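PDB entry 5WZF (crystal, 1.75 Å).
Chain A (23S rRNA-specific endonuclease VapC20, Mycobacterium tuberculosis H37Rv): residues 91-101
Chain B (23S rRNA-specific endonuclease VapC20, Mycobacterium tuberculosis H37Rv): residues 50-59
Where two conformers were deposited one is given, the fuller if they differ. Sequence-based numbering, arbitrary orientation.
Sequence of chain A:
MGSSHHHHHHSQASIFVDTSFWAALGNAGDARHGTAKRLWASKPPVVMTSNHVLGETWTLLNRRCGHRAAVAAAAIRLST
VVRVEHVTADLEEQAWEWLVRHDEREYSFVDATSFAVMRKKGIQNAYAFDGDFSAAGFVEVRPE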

# COMPACT_ATOMS: atom_id res chain seq x y z
N LEU A 91 -8.49 10.76 -6.19
CA LEU A 91 -8.73 10.47 -4.78
C LEU A 91 -7.41 10.34 -4.03
O LEU A 91 -7.31 10.75 -2.87
CB LEU A 91 -9.56 9.20 -4.61
CG LEU A 91 -11.08 9.41 -4.57
CD1 LEU A 91 -11.80 8.14 -4.17
CD2 LEU A 91 -11.43 10.55 -3.62
N GLU A 92 -6.40 9.78 -4.68
CA GLU A 92 -5.07 9.71 -4.08
C GLU A 92 -4.52 11.12 -3.86
O GLU A 92 -3.90 11.40 -2.84
CB GLU A 92 -4.12 8.88 -4.94
CG GLU A 92 -4.40 7.38 -4.88
CD GLU A 92 -3.39 6.55 -5.67
OE1 GLU A 92 -2.54 7.15 -6.36
OE2 GLU A 92 -3.46 5.31 -5.60
N GLU A 93 -4.74 12.01 -4.82
CA GLU A 93 -4.29 13.39 -4.67
C GLU A 93 -4.97 14.07 -3.48
O GLU A 93 -4.32 14.81 -2.73
CB GLU A 93 -4.55 14.19 -5.95
CG GLU A 93 -4.15 15.66 -5.87
CD GLU A 93 -2.66 15.86 -5.63
OE1 GLU A 93 -2.30 16.92 -5.09
OE2 GLU A 93 -1.86 14.98 -5.99
N GLN A 94 -6.26 13.82 -3.29
CA GLN A 94 -6.97 14.36 -2.14
C GLN A 94 -6.39 13.80 -0.85
O GLN A 94 -6.24 14.52 0.14
CB GLN A 94 -8.47 14.06 -2.22
CG GLN A 94 -9.19 14.67 -3.41
CD GLN A 94 -10.67 14.33 -3.43
OE1 GLN A 94 -11.31 14.21 -2.38
NE2 GLN A 94 -11.22 14.15 -4.62
N ALA A 95 -6.07 12.51 -0.87
CA ALA A 95 -5.47 11.85 0.28
C ALA A 95 -4.09 12.44 0.61
O ALA A 95 -3.77 12.65 1.78
CB ALA A 95 -5.36 10.35 0.04
N TRP A 96 -3.29 12.70 -0.42
CA TRP A 96 -1.99 13.32 -0.22
C TRP A 96 -2.10 14.70 0.42
O TRP A 96 -1.40 15.01 1.38
CB TRP A 96 -1.25 13.44 -1.56
CG TRP A 96 -0.62 12.18 -2.05
CD1 TRP A 96 -0.88 11.53 -3.23
CD2 TRP A 96 0.41 11.42 -1.40
NE1 TRP A 96 -0.08 10.42 -3.35
CE2 TRP A 96 0.72 10.33 -2.24
CE3 TRP A 96 1.10 11.55 -0.19
CZ2 TRP A 96 1.68 9.37 -1.90
CZ3 TRP A 96 2.05 10.61 0.14
CH2 TRP A 96 2.34 9.53 -0.71
N GLU A 97 -2.99 15.52 -0.12
CA GLU A 97 -3.18 16.87 0.41
C GLU A 97 -3.68 16.79 1.85
O GLU A 97 -3.25 17.56 2.70
CB GLU A 97 -4.14 17.66 -0.47
CG GLU A 97 -3.61 17.87 -1.89
CD GLU A 97 -4.53 18.71 -2.76
OE1 GLU A 97 -5.62 19.10 -2.28
OE2 GLU A 97 -4.16 18.99 -3.92
N TRP A 98 -4.56 15.82 2.12
CA TRP A 98 -5.04 15.56 3.47
C TRP A 98 -3.90 15.17 4.43
O TRP A 98 -3.80 15.70 5.54
CB TRP A 98 -6.10 14.45 3.44
CG TRP A 98 -6.83 14.27 4.74
CD1 TRP A 98 -7.98 14.90 5.14
CD2 TRP A 98 -6.46 13.40 5.81
NE1 TRP A 98 -8.34 14.47 6.39
CE2 TRP A 98 -7.43 13.55 6.83
CE3 TRP A 98 -5.40 12.50 6.02
CZ2 TRP A 98 -7.37 12.84 8.03
CZ3 TRP A 98 -5.35 11.80 7.21
CH2 TRP A 98 -6.32 11.97 8.20
N LEU A 99 -3.04 14.25 3.99
CA LEU A 99 -1.91 13.80 4.79
C LEU A 99 -0.97 14.93 5.16
O LEU A 99 -0.48 15.01 6.29
CB LEU A 99 -1.12 12.72 4.05
CG LEU A 99 -1.74 11.32 4.02
CD1 LEU A 99 -1.02 10.45 3.00
CD2 LEU A 99 -1.70 10.70 5.40
N VAL A 100 -0.71 15.80 4.20
CA VAL A 100 0.20 16.92 4.42
C VAL A 100 -0.36 17.87 5.48
O VAL A 100 0.40 18.41 6.28
CB VAL A 100 0.48 17.67 3.10
CG1 VAL A 100 1.29 18.94 3.35
CG2 VAL A 100 1.20 16.75 2.12
N ARG A 101 -1.67 18.07 5.47
CA ARG A 101 -2.31 18.98 6.41
C ARG A 101 -2.36 18.41 7.83
O ARG A 101 -2.11 19.12 8.80
CB ARG A 101 -3.74 19.32 5.97
CG ARG A 101 -3.84 20.11 4.67
CD ARG A 101 -5.21 20.77 4.54
NE ARG A 101 -6.29 19.90 5.00
CZ ARG A 101 -6.90 18.99 4.25
NH1 ARG A 101 -7.87 18.25 4.75
NH2 ARG A 101 -6.53 18.82 2.98
N SER B 50 6.06 4.18 -8.49
CA SER B 50 4.61 3.97 -8.58
C SER B 50 3.85 4.63 -7.44
O SER B 50 4.44 5.00 -6.42
CB SER B 50 4.29 2.48 -8.60
OG SER B 50 4.34 1.92 -7.30
N ASN B 51 2.54 4.76 -7.61
CA ASN B 51 1.69 5.31 -6.57
C ASN B 51 1.72 4.44 -5.32
O ASN B 51 1.76 4.95 -4.20
CB ASN B 51 0.26 5.49 -7.07
CG ASN B 51 -0.36 4.20 -7.57
OD1 ASN B 51 0.31 3.39 -8.22
ND2 ASN B 51 -1.64 4.00 -7.28
N HIS B 52 1.75 3.12 -5.50
CA HIS B 52 1.78 2.21 -4.36
C HIS B 52 3.09 2.37 -3.58
O HIS B 52 3.10 2.35 -2.35
CB HIS B 52 1.60 0.76 -4.80
CG HIS B 52 0.20 0.43 -5.23
ND1 HIS B 52 -0.84 0.30 -4.34
CD2 HIS B 52 -0.33 0.20 -6.46
CE1 HIS B 52 -1.95 0.01 -5.00
NE2 HIS B 52 -1.66 -0.06 -6.28
N VAL B 53 4.19 2.53 -4.31
CA VAL B 53 5.50 2.70 -3.68
C VAL B 53 5.56 4.02 -2.89
O VAL B 53 6.02 4.04 -1.75
CB VAL B 53 6.64 2.66 -4.71
CG1 VAL B 53 7.92 3.27 -4.13
CG2 VAL B 53 6.89 1.23 -5.16
N LEU B 54 5.10 5.10 -3.51
CA LEU B 54 5.13 6.40 -2.84
C LEU B 54 4.28 6.35 -1.57
O LEU B 54 4.67 6.89 -0.54
CB LEU B 54 4.65 7.51 -3.76
CG LEU B 54 5.63 7.97 -4.84
CD1 LEU B 54 5.12 9.21 -5.57
CD2 LEU B 54 7.01 8.23 -4.22
N GLY B 55 3.14 5.69 -1.66
CA GLY B 55 2.28 5.52 -0.51
C GLY B 55 2.97 4.76 0.60
O GLY B 55 2.91 5.15 1.77
N GLU B 56 3.64 3.67 0.24
CA GLU B 56 4.31 2.83 1.22
C GLU B 56 5.48 3.59 1.83
O GLU B 56 5.80 3.44 3.01
CB GLU B 56 4.79 1.53 0.57
CG GLU B 56 5.39 0.51 1.53
CD GLU B 56 5.98 -0.69 0.81
OE1 GLU B 56 6.43 -0.54 -0.34
OE2 GLU B 56 5.99 -1.79 1.39
N THR B 57 6.10 4.43 1.01
CA THR B 57 7.21 5.28 1.44
C THR B 57 6.76 6.34 2.45
O THR B 57 7.43 6.56 3.46
CB THR B 57 7.88 5.96 0.24
OG1 THR B 57 8.44 4.95 -0.61
CG2 THR B 57 8.99 6.92 0.70
N TRP B 58 5.63 6.99 2.17
CA TRP B 58 5.04 7.91 3.15
C TRP B 58 4.89 7.23 4.51
O TRP B 58 5.33 7.74 5.53
CB TRP B 58 3.67 8.42 2.69
CG TRP B 58 2.89 9.05 3.82
CD1 TRP B 58 2.09 8.40 4.72
CD2 TRP B 58 2.87 10.43 4.18
NE1 TRP B 58 1.57 9.31 5.62
CE2 TRP B 58 2.04 10.56 5.31
CE3 TRP B 58 3.48 11.58 3.66
CZ2 TRP B 58 1.78 11.78 5.92
CZ3 TRP B 58 3.23 12.80 4.27
CH2 TRP B 58 2.39 12.89 5.39
N THR B 59 4.25 6.07 4.49
CA THR B 59 3.89 5.39 5.72
C THR B 59 5.13 5.01 6.52
O THR B 59 5.18 5.21 7.73
CB THR B 59 3.04 4.14 5.42
OG1 THR B 59 1.83 4.55 4.78
CG2 THR B 59 2.71 3.39 6.71

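Helix 91-101 of chain A and helix 51-59 of chain B run in nearly the same direction, their axes 18° apart and no closer than 12.5 Å. Side chains must therefore span the gap, and two tryptophans, Trp B58 and Trp A96, cover the most surface, followed by Leu A99. Trp B58 (chi1 t) points toward chain A and lays one face of its indole against Leu A99. The leucine CD1 sits 3.9 Å from the centroid of the Trp B58 five-membered ring, only 11° off the ring normal, a CH-pi contact, while Leu A99 CB lies 3.6 Å from Trp B58 CZ2. The leucine thus covers both rings of the indole. Trp B58 NE1, 3.6 Å from Leu A99 CD2, finds its hydrogen-bond partner elsewhere in the structure. Trp A96 (chi1 m) leaves its helix sideways, but the end of its indole reaches chain B and meets the helix backbone with its edge: CH2 is 3.5 Å from Leu B54 O and CZ2 is 4.0 Å from Gly B55 N. The carbonyl is not left idle by this apolar neighbour, since Leu B54 O accepts the helical hydrogen bond from Trp B58 N at 2.9 Å. Along the same edge, Trp A96 CZ2 packs 4.0 Å from Leu B54 CB and CZ3 lies 3.7 Å from Trp B58 CB. The two indoles meet obliquely, their planes at 79°. One turn before Trp A96, the contact becomes polar: Asn B51 ND2 donates to Glu A92 OE2 at 2.8 Å, with a weak second bond from Asn B51 ND2 to Glu A92 OE1 at 3.4 Å. The amide thus engages both carboxylate oxygens, but unequally. Both side chains are buried, and this pair ties together the N-terminal end of the contact.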